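PDB 6SXT: alpha-L-arabinofuranosidase B, which hydrolyses terminal non-reducing alpha-L-arabinofuranosyl residues from arabinoxylan, arabinan and arabinogalactan side chains, acting as a secreted retaining glycosidase of family GH54. Local coordinates for residues P198-D203 / P221-R226; T154-A159 / L184-T189. All coordinates share one frame; numbering follows the deposited sequence.

Interaction 1. Residues P198-D203 / P221-R226; sequences PWIMVD and PSISYR. With LXE ([(1~{S},2~{S},3~{S},4~{S})-2-(hydroxymethyl)-3,4-bis(oxidanyl)cyclopentyl]azanium), chain G; ACT (acetate ion), chain H.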
ATOM      1  N   PRO A 198      -8.874  12.561  -3.157  1.00 20.52           N
ATOM      2  CA  PRO A 198      -8.714  12.435  -1.702  1.00 19.53           C
ATOM      3  C   PRO A 198      -8.160  13.695  -1.075  1.00 18.13           C
ATOM      4  O   PRO A 198      -7.763  14.613  -1.778  1.00 19.12           O
ATOM      5  CB  PRO A 198      -7.708  11.293  -1.609  1.00 19.22           C
ATOM      6  CG  PRO A 198      -6.795  11.538  -2.819  1.00 20.70           C
ATOM      7  CD  PRO A 198      -7.735  12.024  -3.898  1.00 19.63           C
ATOM      8  N   TRP A 199      -8.112  13.746   0.258  1.00 17.17           N
ATOM      9  CA  TRP A 199      -7.648  14.894   1.037  1.00 17.89           C
ATOM     10  C   TRP A 199      -6.591  14.405   2.015  1.00 17.78           C
ATOM     11  O   TRP A 199      -6.747  13.311   2.584  1.00 17.47           O
ATOM     12  CB  TRP A 199      -8.765  15.579   1.824  1.00 18.89           C
ATOM     13  CG  TRP A 199      -9.904  15.977   0.918  1.00 19.38           C
ATOM     14  CD1 TRP A 199      -9.939  17.064   0.119  1.00 21.53           C
ATOM     15  CD2 TRP A 199     -11.143  15.275   0.745  1.00 19.68           C
ATOM     16  NE1 TRP A 199     -11.121  17.063  -0.594  1.00 21.97           N
ATOM     17  CE2 TRP A 199     -11.887  16.002  -0.209  1.00 21.29           C
ATOM     18  CE3 TRP A 199     -11.700  14.111   1.271  1.00 19.77           C
ATOM     19  CZ2 TRP A 199     -13.143  15.560  -0.634  1.00 22.51           C
ATOM     20  CZ3 TRP A 199     -12.944  13.683   0.867  1.00 23.27           C
ATOM     21  CH2 TRP A 199     -13.640  14.402  -0.110  1.00 22.58           C
ATOM     22  N   ILE A 200      -5.625  15.262   2.278  1.00 16.75           N
ATOM     23  CA  ILE A 200      -4.762  15.119   3.472  1.00 16.81           C
ATOM     24  C   ILE A 200      -5.529  15.725   4.618  1.00 16.61           C
ATOM     25  O   ILE A 200      -5.928  16.892   4.539  1.00 18.20           O
ATOM     26  CB  ILE A 200      -3.417  15.839   3.331  1.00 16.57           C
ATOM     27  CG1 ILE A 200      -2.638  15.299   2.125  1.00 18.64           C
ATOM     28  CG2 ILE A 200      -2.668  15.723   4.628  1.00 17.04           C
ATOM     29  CD1 ILE A 200      -1.512  16.201   1.715  1.00 22.66           C
ATOM     30  N   MET A 201      -5.729  14.935   5.661  1.00 16.60           N
ATOM     31  CA  MET A 201      -6.372  15.469   6.879  1.00 17.00           C
ATOM     32  C   MET A 201      -5.536  15.034   8.077  1.00 17.12           C
ATOM     33  O   MET A 201      -4.543  14.298   7.910  1.00 16.26           O
ATOM     34  CB  MET A 201      -7.802  14.957   6.990  1.00 17.28           C
ATOM     35  CG  MET A 201      -8.616  15.417   5.815  1.00 18.50           C
ATOM     36  SD  MET A 201     -10.430  15.144   5.994  1.00 19.85           S
ATOM     37  CE  MET A 201     -10.531  13.504   5.353  1.00 19.34           C
ATOM     38  N   VAL A 202      -5.941  15.461   9.250  1.00 17.64           N
ATOM     39  CA  VAL A 202      -5.236  15.065  10.488  1.00 16.64           C
ATOM     40  C   VAL A 202      -6.224  14.291  11.345  1.00 18.21           C
ATOM     41  O   VAL A 202      -7.281  14.831  11.689  1.00 18.21           O
ATOM     42  CB  VAL A 202      -4.614  16.231  11.244  1.00 16.18           C
ATOM     43  CG1 VAL A 202      -3.976  15.798  12.543  1.00 17.42           C
ATOM     44  CG2 VAL A 202      -3.596  16.930  10.344  1.00 17.89           C
ATOM     45  N   ASP A 203      -5.831  13.085  11.686  1.00 16.08           N
ATOM     46  CA  ASP A 203      -6.626  12.215  12.584  1.00 16.16           C
ATOM     47  C   ASP A 203      -6.229  12.606  13.990  1.00 17.31           C
ATOM     48  O   ASP A 203      -5.089  12.372  14.426  1.00 17.70           O
ATOM     49  CB  ASP A 203      -6.384  10.747  12.260  1.00 15.72           C
ATOM     50  CG  ASP A 203      -7.347   9.788  12.926  1.00 18.32           C
ATOM     51  OD1 ASP A 203      -8.100  10.297  13.827  1.00 18.99           O
ATOM     52  OD2 ASP A 203      -7.376   8.599  12.456  1.00 17.96           O
ATOM     53  N   PRO A 221      -7.480  21.233  -0.383  1.00 19.12           N
ATOM     54  CA  PRO A 221      -7.829  20.792  -1.731  1.00 21.19           C
ATOM     55  C   PRO A 221      -7.792  19.289  -1.943  1.00 19.05           C
ATOM     56  O   PRO A 221      -7.118  18.557  -1.192  1.00 21.21           O
ATOM     57  CB  PRO A 221      -6.714  21.441  -2.571  1.00 23.12           C
ATOM     58  CG  PRO A 221      -5.527  21.386  -1.636  1.00 21.66           C
ATOM     59  CD  PRO A 221      -6.094  21.701  -0.266  1.00 20.78           C
ATOM     60  N   SER A 222      -8.474  18.806  -2.978  1.00 19.43           N
ATOM     61  CA  SER A 222      -8.296  17.435  -3.502  1.00 20.15           C
ATOM     62  C   SER A 222      -6.850  17.275  -3.964  1.00 18.78           C
ATOM     63  O   SER A 222      -6.329  18.186  -4.630  1.00 21.39           O
ATOM     64  CB  SER A 222      -9.218  17.116  -4.642  1.00 23.08           C
ATOM     65  OG  SER A 222     -10.569  17.027  -4.198  1.00 23.47           O
ATOM     66  N   ILE A 223      -6.261  16.125  -3.662  1.00 20.28           N
ATOM     67  CA  ILE A 223      -4.877  15.793  -4.105  1.00 19.59           C
ATOM     68  C   ILE A 223      -4.927  15.189  -5.510  1.00 23.14           C
ATOM     69  O   ILE A 223      -5.619  14.222  -5.706  1.00 29.19           O
ATOM     70  CB  ILE A 223      -4.284  14.780  -3.116  1.00 22.21           C
ATOM     71  CG1 ILE A 223      -4.166  15.430  -1.720  1.00 23.14           C
ATOM     72  CG2 ILE A 223      -2.941  14.225  -3.629  1.00 23.54           C
ATOM     73  CD1 ILE A 223      -3.556  16.795  -1.695  1.00 29.05           C
ATOM     74  N   SER A 224      -4.216  15.772  -6.449  0.50 29.11           N
ATOM     75  CA  SER A 224      -4.078  15.188  -7.802  0.50 32.80           C
ATOM     76  C   SER A 224      -2.588  15.078  -8.107  0.50 29.84           C
ATOM     77  O   SER A 224      -2.215  15.496  -9.240  0.50 27.13           O
ATOM     78  CB  SER A 224      -4.805  15.983  -8.854  0.50 33.15           C
ATOM     79  OG  SER A 224      -4.579  17.367  -8.651  0.50 40.39           O
ATOM     80  N   TYR A 225      -1.811  14.573  -7.128  1.00 22.91           N
ATOM     81  CA  TYR A 225      -0.432  14.137  -7.424  1.00 20.96           C
ATOM     82  C   TYR A 225      -0.263  12.654  -7.238  1.00 19.94           C
ATOM     83  O   TYR A 225      -0.666  12.024  -6.261  1.00 19.67           O
ATOM     84  CB  TYR A 225       0.557  14.878  -6.554  1.00 20.12           C
ATOM     85  CG  TYR A 225       0.356  16.365  -6.460  1.00 24.19           C
ATOM     86  CD1 TYR A 225       0.294  17.189  -7.556  1.00 29.63           C
ATOM     87  CD2 TYR A 225       0.229  16.888  -5.197  1.00 24.87           C
ATOM     88  CE1 TYR A 225       0.108  18.564  -7.373  1.00 29.79           C
ATOM     89  CE2 TYR A 225       0.084  18.243  -4.998  1.00 28.90           C
ATOM     90  CZ  TYR A 225       0.036  19.072  -6.092  1.00 28.26           C
ATOM     91  OH  TYR A 225      -0.138  20.395  -5.738  1.00 36.71           O
ATOM     92  N   ARG A 226       0.457  12.045  -8.180  1.00 17.34           N
ATOM     93  CA  ARG A 226       0.814  10.635  -8.065  1.00 15.81           C
ATOM     94  C   ARG A 226       1.723  10.391  -6.852  1.00 16.25           C
ATOM     95  O   ARG A 226       1.572   9.357  -6.191  1.00 16.97           O
ATOM     96  CB  ARG A 226       1.465  10.142  -9.353  1.00 16.97           C
ATOM     97  CG  ARG A 226       1.961   8.713  -9.252  1.00 15.71           C
ATOM     98  CD  ARG A 226       0.894   7.696  -8.893  1.00 16.52           C
ATOM     99  NE  ARG A 226       1.343   6.318  -8.885  1.00 16.52           N
ATOM    100  CZ  ARG A 226       2.139   5.782  -7.948  1.00 17.16           C
ATOM    101  NH1 ARG A 226       2.526   6.537  -6.918  1.00 15.90           N
ATOM    102  NH2 ARG A 226       2.572   4.537  -8.097  1.00 17.99           N
TER
HETATM  103  C1' LXE G 507     -10.638   6.506  16.437  1.00 20.18           C
HETATM  104  C2' LXE G 507      -9.541   5.888  15.568  1.00 24.70           C
HETATM  105  O2' LXE G 507      -8.399   5.620  16.297  1.00 26.03           O
HETATM  106  C3' LXE G 507      -9.367   6.944  14.565  1.00 22.96           C
HETATM  107  O3' LXE G 507      -8.490   6.434  13.476  1.00 24.15           O
HETATM  108  C4' LXE G 507     -10.788   7.115  14.072  1.00 23.56           C
HETATM  109  C5' LXE G 507     -11.039   8.474  13.445  1.00 21.17           C
HETATM  110  O5' LXE G 507     -10.671   9.571  14.251  1.00 22.55           O
HETATM  111  C6' LXE G 507     -11.647   6.876  15.378  1.00 24.41           C
HETATM  112  N1' LXE G 507     -12.568   5.750  15.052  1.00 29.34           N
HETATM  113  C   ACT H 508       1.068   3.647 -11.354  1.00 34.48           C
HETATM  114  O   ACT H 508       1.722   2.898 -10.373  1.00 24.81           O
HETATM  115  OXT ACT H 508       0.415   4.868 -11.226  1.00 33.52           O
HETATM  116  CH3 ACT H 508       1.257   3.120 -12.798  1.00 33.32           C
HETATM  117  O   HOH W   1      -5.539  17.840   0.933  1.00 18.15           O
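Pro198 and Ile223 meet where the start of strand 199-203, in a four-stranded antiparallel sheet of the GH54 catalytic domain, is joined by the loop leading into strand 227-235. One direct backbone hydrogen bond links the segments: Ile223 N donates to Pro198 O at 2.8 Å, with 164° at the hydrogen. The same oxygen takes a CA-H...O contact from Ser222 CA at 3.3 Å. The apolar packing centres on Ile223, which points toward the strand and is the residue most covered across the contact; its CB lies 4.1 Å from Pro198 CG, and the two side chains cross at about a right angle. Its chi1 (-64°) sets CG1 beside the backbone N, 4.1 Å from Ile200 CG1; beyond it CD1 lies 4.0 Å from Ile200 CD1, and Val228 adds to this buried apolar cluster.

Toward Pro221 and Ser222, both partly exposed, the fit is looser and more polar. Pro221 O lies at the edge of the Trp199 indole, 3.5 Å from CD1, while Ser222 OG and Trp199 NE1 both hydrogen-bond Ala194 O instead of each other. A water joins Ile200 N to Pro221 O. At the far end of the strand, Asp203 reaches the active site, where the bound inhibitor's O5' donates to OD1 and its O3' donates to Asp203 OD2 at 2.6 Å.

Interaction 2. Residues T154-A159 / L184-T189; sequences THYNDA and LGNSTT. With NAG (2-acetamido-2-deoxy-beta-D-glucopyranose), chain B.
Asn186 and Asp158 lie side by side at an N-glycosylation site, where the end of strand 180-185 runs beside the loop that follows strand 145-152 in the catalytic domain. Their amide and carboxylate planes are only 8° apart. From Asn186, CB lies 4.0 Å from Tyr156 CE1. The next atom, CG, sits between the backbone N and the carbonyl carbon (chi1 73°), and there the side chain branches. On one branch, OD1 approaches the edge of the Tyr156 ring, in its plane and 3.4 Å from CE1, with ring and amide planes 81° apart; Asp158 CB also touches this oxygen. On the other, ND2 is bonded covalently to C1 of the N-acetylglucosamine. The sugar is held a second time, because its N2 donates to Asp158 OD2 at 2.8 Å in a nearly straight bond, which would restrict rotation about the glycosidic linkage.

At the backbone of the same asparagine, Asn186 N donates to Asn157 O at 2.9 Å, approaching from above the carbonyl plane. Gly185 CA packs against that oxygen and against Tyr156 CB. Asn157 shapes its own loop through an Asx turn, OD1 accepting from Ala159 N, while its ND2 donates to Gly285 O. Farther along, one water donates to Asp158 O and lies 2.7 Å from Ser187 OG.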
ATOM      1  N   THR A 154      -2.918   8.514  -5.582  1.00 15.91           N
ATOM      2  CA  THR A 154      -3.931   7.821  -6.396  1.00 16.50           C
ATOM      3  C   THR A 154      -4.366   6.518  -5.729  1.00 18.49           C
ATOM      4  O   THR A 154      -5.292   5.858  -6.267  1.00 19.73           O
ATOM      5  CB  THR A 154      -3.465   7.571  -7.834  1.00 18.07           C
ATOM      6  OG1 THR A 154      -2.514   6.516  -7.863  1.00 18.31           O
ATOM      7  CG2 THR A 154      -2.926   8.835  -8.436  1.00 20.69           C
ATOM      8  N   HIS A 155      -3.713   6.075  -4.641  1.00 16.00           N
ATOM      9  CA  HIS A 155      -4.032   4.786  -3.996  1.00 16.36           C
ATOM     10  C   HIS A 155      -4.695   5.065  -2.661  1.00 16.99           C
ATOM     11  O   HIS A 155      -4.005   5.469  -1.746  1.00 16.16           O
ATOM     12  CB  HIS A 155      -2.757   3.931  -3.822  1.00 15.34           C
ATOM     13  CG  HIS A 155      -3.025   2.605  -3.226  1.00 16.32           C
ATOM     14  ND1 HIS A 155      -2.103   1.950  -2.439  1.00 15.41           N
ATOM     15  CD2 HIS A 155      -4.111   1.778  -3.325  1.00 16.30           C
ATOM     16  CE1 HIS A 155      -2.613   0.793  -2.064  1.00 16.20           C
ATOM     17  NE2 HIS A 155      -3.876   0.653  -2.583  1.00 15.64           N
ATOM     18  N   TYR A 156      -6.013   4.936  -2.566  1.00 15.55           N
ATOM     19  CA  TYR A 156      -6.734   5.397  -1.370  1.00 16.34           C
ATOM     20  C   TYR A 156      -8.132   4.799  -1.432  1.00 16.58           C
ATOM     21  O   TYR A 156      -8.572   4.352  -2.493  1.00 17.04           O
ATOM     22  CB  TYR A 156      -6.781   6.931  -1.276  1.00 17.06           C
ATOM     23  CG  TYR A 156      -7.583   7.550  -2.383  1.00 17.09           C
ATOM     24  CD1 TYR A 156      -8.931   7.787  -2.206  1.00 18.50           C
ATOM     25  CD2 TYR A 156      -6.994   7.922  -3.584  1.00 18.43           C
ATOM     26  CE1 TYR A 156      -9.717   8.346  -3.217  1.00 20.81           C
ATOM     27  CE2 TYR A 156      -7.757   8.497  -4.587  1.00 21.52           C
ATOM     28  CZ  TYR A 156      -9.120   8.690  -4.412  1.00 23.80           C
ATOM     29  OH  TYR A 156      -9.835   9.264  -5.421  1.00 23.70           O
ATOM     30  N   ASN A 157      -8.836   4.899  -0.321  1.00 16.57           N
ATOM     31  CA  ASN A 157     -10.299   4.660  -0.319  1.00 18.75           C
ATOM     32  C   ASN A 157     -10.919   5.595   0.705  1.00 18.10           C
ATOM     33  O   ASN A 157     -10.299   6.601   1.109  1.00 18.41           O
ATOM     34  CB  ASN A 157     -10.590   3.168  -0.201  1.00 18.28           C
ATOM     35  CG  ASN A 157     -10.295   2.576   1.168  1.00 17.29           C
ATOM     36  OD1 ASN A 157     -10.009   3.324   2.105  1.00 19.27           O
ATOM     37  ND2 ASN A 157     -10.348   1.251   1.244  1.00 19.16           N
ATOM     38  N   ASP A 158     -12.174   5.293   1.098  1.00 19.13           N
ATOM     39  CA  ASP A 158     -12.963   6.176   1.965  1.00 19.85           C
ATOM     40  C   ASP A 158     -13.227   5.467   3.284  1.00 20.71           C
ATOM     41  O   ASP A 158     -14.005   6.030   4.100  1.00 21.77           O
ATOM     42  CB  ASP A 158     -14.254   6.585   1.238  1.00 21.11           C
ATOM     43  CG  ASP A 158     -15.105   5.419   0.799  1.00 26.81           C
ATOM     44  OD1 ASP A 158     -14.769   4.296   1.112  1.00 26.36           O
ATOM     45  OD2 ASP A 158     -16.149   5.685   0.126  1.00 25.60           O
ATOM     46  N   ALA A 159     -12.527   4.371   3.571  1.00 20.42           N
ATOM     47  CA  ALA A 159     -12.725   3.581   4.805  1.00 20.08           C
ATOM     48  C   ALA A 159     -11.731   4.026   5.863  1.00 21.90           C
ATOM     49  O   ALA A 159     -10.643   4.487   5.537  1.00 21.31           O
ATOM     50  CB  ALA A 159     -12.606   2.140   4.504  1.00 21.60           C
ATOM     51  N   LEU A 184      -4.744  10.127   4.605  1.00 15.33           N
ATOM     52  CA  LEU A 184      -4.969  10.356   3.155  1.00 15.78           C
ATOM     53  C   LEU A 184      -6.060   9.427   2.659  1.00 16.53           C
ATOM     54  O   LEU A 184      -5.913   8.215   2.761  1.00 17.46           O
ATOM     55  CB  LEU A 184      -3.693  10.168   2.335  1.00 16.07           C
ATOM     56  CG  LEU A 184      -3.867  10.411   0.842  1.00 17.21           C
ATOM     57  CD1 LEU A 184      -4.283  11.824   0.503  1.00 20.64           C
ATOM     58  CD2 LEU A 184      -2.581  10.059   0.111  1.00 19.12           C
ATOM     59  N   GLY A 185      -7.123  10.010   2.079  1.00 17.07           N
ATOM     60  CA  GLY A 185      -8.222   9.223   1.539  1.00 15.86           C
ATOM     61  C   GLY A 185      -9.432  10.120   1.306  1.00 17.36           C
ATOM     62  O   GLY A 185      -9.329  11.318   1.444  1.00 17.39           O
ATOM     63  N   ASN A 186     -10.550   9.502   0.912  1.00 17.36           N
ATOM     64  CA  ASN A 186     -11.741  10.347   0.647  1.00 18.29           C
ATOM     65  C   ASN A 186     -12.856   9.958   1.594  1.00 23.00           C
ATOM     66  O   ASN A 186     -14.006  10.087   1.189  1.00 22.40           O
ATOM     67  CB  ASN A 186     -12.179  10.327  -0.811  1.00 18.43           C
ATOM     68  CG  ASN A 186     -12.844   9.058  -1.281  1.00 19.41           C
ATOM     69  OD1 ASN A 186     -12.360   7.945  -1.093  1.00 19.38           O
ATOM     70  ND2 ASN A 186     -14.024   9.225  -1.946  1.00 20.13           N
ATOM     71  N   SER A 187     -12.525   9.540   2.798  1.00 20.90           N
ATOM     72  CA  SER A 187     -13.525   9.512   3.882  1.00 23.04           C
ATOM     73  C   SER A 187     -14.247  10.849   3.933  1.00 21.88           C
ATOM     74  O   SER A 187     -13.604  11.911   3.979  1.00 21.35           O
ATOM     75  CB  SER A 187     -12.866   9.228   5.204  1.00 24.30           C
ATOM     76  OG  SER A 187     -13.871   9.292   6.228  1.00 23.77           O
ATOM     77  N   THR A 188     -15.593  10.844   4.108  1.00 24.64           N
ATOM     78  CA  THR A 188     -16.320  12.081   4.486  1.00 25.27           C
ATOM     79  C   THR A 188     -17.177  11.838   5.737  1.00 26.04           C
ATOM     80  O   THR A 188     -18.072  12.693   6.005  1.00 27.30           O
ATOM     81  CB  THR A 188     -17.201  12.577   3.328  1.00 26.30           C
ATOM     82  OG1 THR A 188     -18.152  11.556   3.082  1.00 27.38           O
ATOM     83  CG2 THR A 188     -16.416  12.810   2.046  1.00 26.68           C
ATOM     84  N   THR A 189     -16.826  10.834   6.517  1.00 27.55           N
ATOM     85  CA  THR A 189     -17.509  10.525   7.804  1.00 27.15           C
ATOM     86  C   THR A 189     -17.335  11.671   8.785  1.00 33.50           C
ATOM     87  O   THR A 189     -18.285  12.016   9.528  1.00 29.95           O
ATOM     88  CB  THR A 189     -17.004   9.196   8.361  1.00 27.62           C
ATOM     89  OG1 THR A 189     -17.237   8.203   7.368  1.00 30.89           O
ATOM     90  CG2 THR A 189     -17.611   8.841   9.694  1.00 30.72           C
TER
HETATM   91  C1  NAG B   1     -14.712   8.071  -2.530  1.00 21.02           C
HETATM   92  C2  NAG B   1     -16.237   8.289  -2.308  1.00 22.85           C
HETATM   93  C3  NAG B   1     -17.025   7.218  -3.075  1.00 27.37           C
HETATM   94  C4  NAG B   1     -16.651   7.214  -4.538  1.00 27.03           C
HETATM   95  C5  NAG B   1     -15.094   7.076  -4.584  1.00 25.69           C
HETATM   96  C6  NAG B   1     -14.588   7.031  -5.994  1.00 26.28           C
HETATM   97  C7  NAG B   1     -17.199   9.230  -0.249  1.00 26.52           C
HETATM   98  C8  NAG B   1     -17.425   8.935   1.170  1.00 26.79           C
HETATM   99  N2  NAG B   1     -16.594   8.239  -0.909  1.00 23.09           N
HETATM  100  O3  NAG B   1     -18.435   7.627  -2.906  1.00 28.33           O
HETATM  101  O4  NAG B   1     -17.118   6.046  -5.209  1.00 31.55           O
HETATM  102  O5  NAG B   1     -14.480   8.184  -3.954  1.00 23.29           O
HETATM  103  O6  NAG B   1     -14.958   8.176  -6.733  1.00 30.05           O
HETATM  104  O7  NAG B   1     -17.476  10.338  -0.742  1.00 30.76           O
HETATM  105  O   HOH W   2      -3.822   6.863   0.744  1.00 27.78           O
HETATM  106  O   HOH W   3      -7.138   5.825   1.983  1.00 17.28           O
HETATM  107  O   HOH W   4     -14.181   6.721   6.829  1.00 29.49           O

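In the fold
Interaction 1 and interaction 2 lie on adjacent strands of one four-stranded sheet, their centres about 9 Å apart. They touch directly: Trp199 N and Gly185 O, 3.0 Å apart, form a probable hydrogen bond between strands 199-203 and 180-185, and Trp199 CZ3 packs on Asn186 CA. The contact of 198-203 with 221-226 is mostly buried and combines an apolar centre with a backbone bond; its strand continues to the substrate-binding Asp203. That of 154-159 with 184-189 is partly buried and more polar, with waters between the segments and a glycan at its surface. Through Tyr156 and Lys414, a cation-pi pair, it also reaches the arabinose-binding domain.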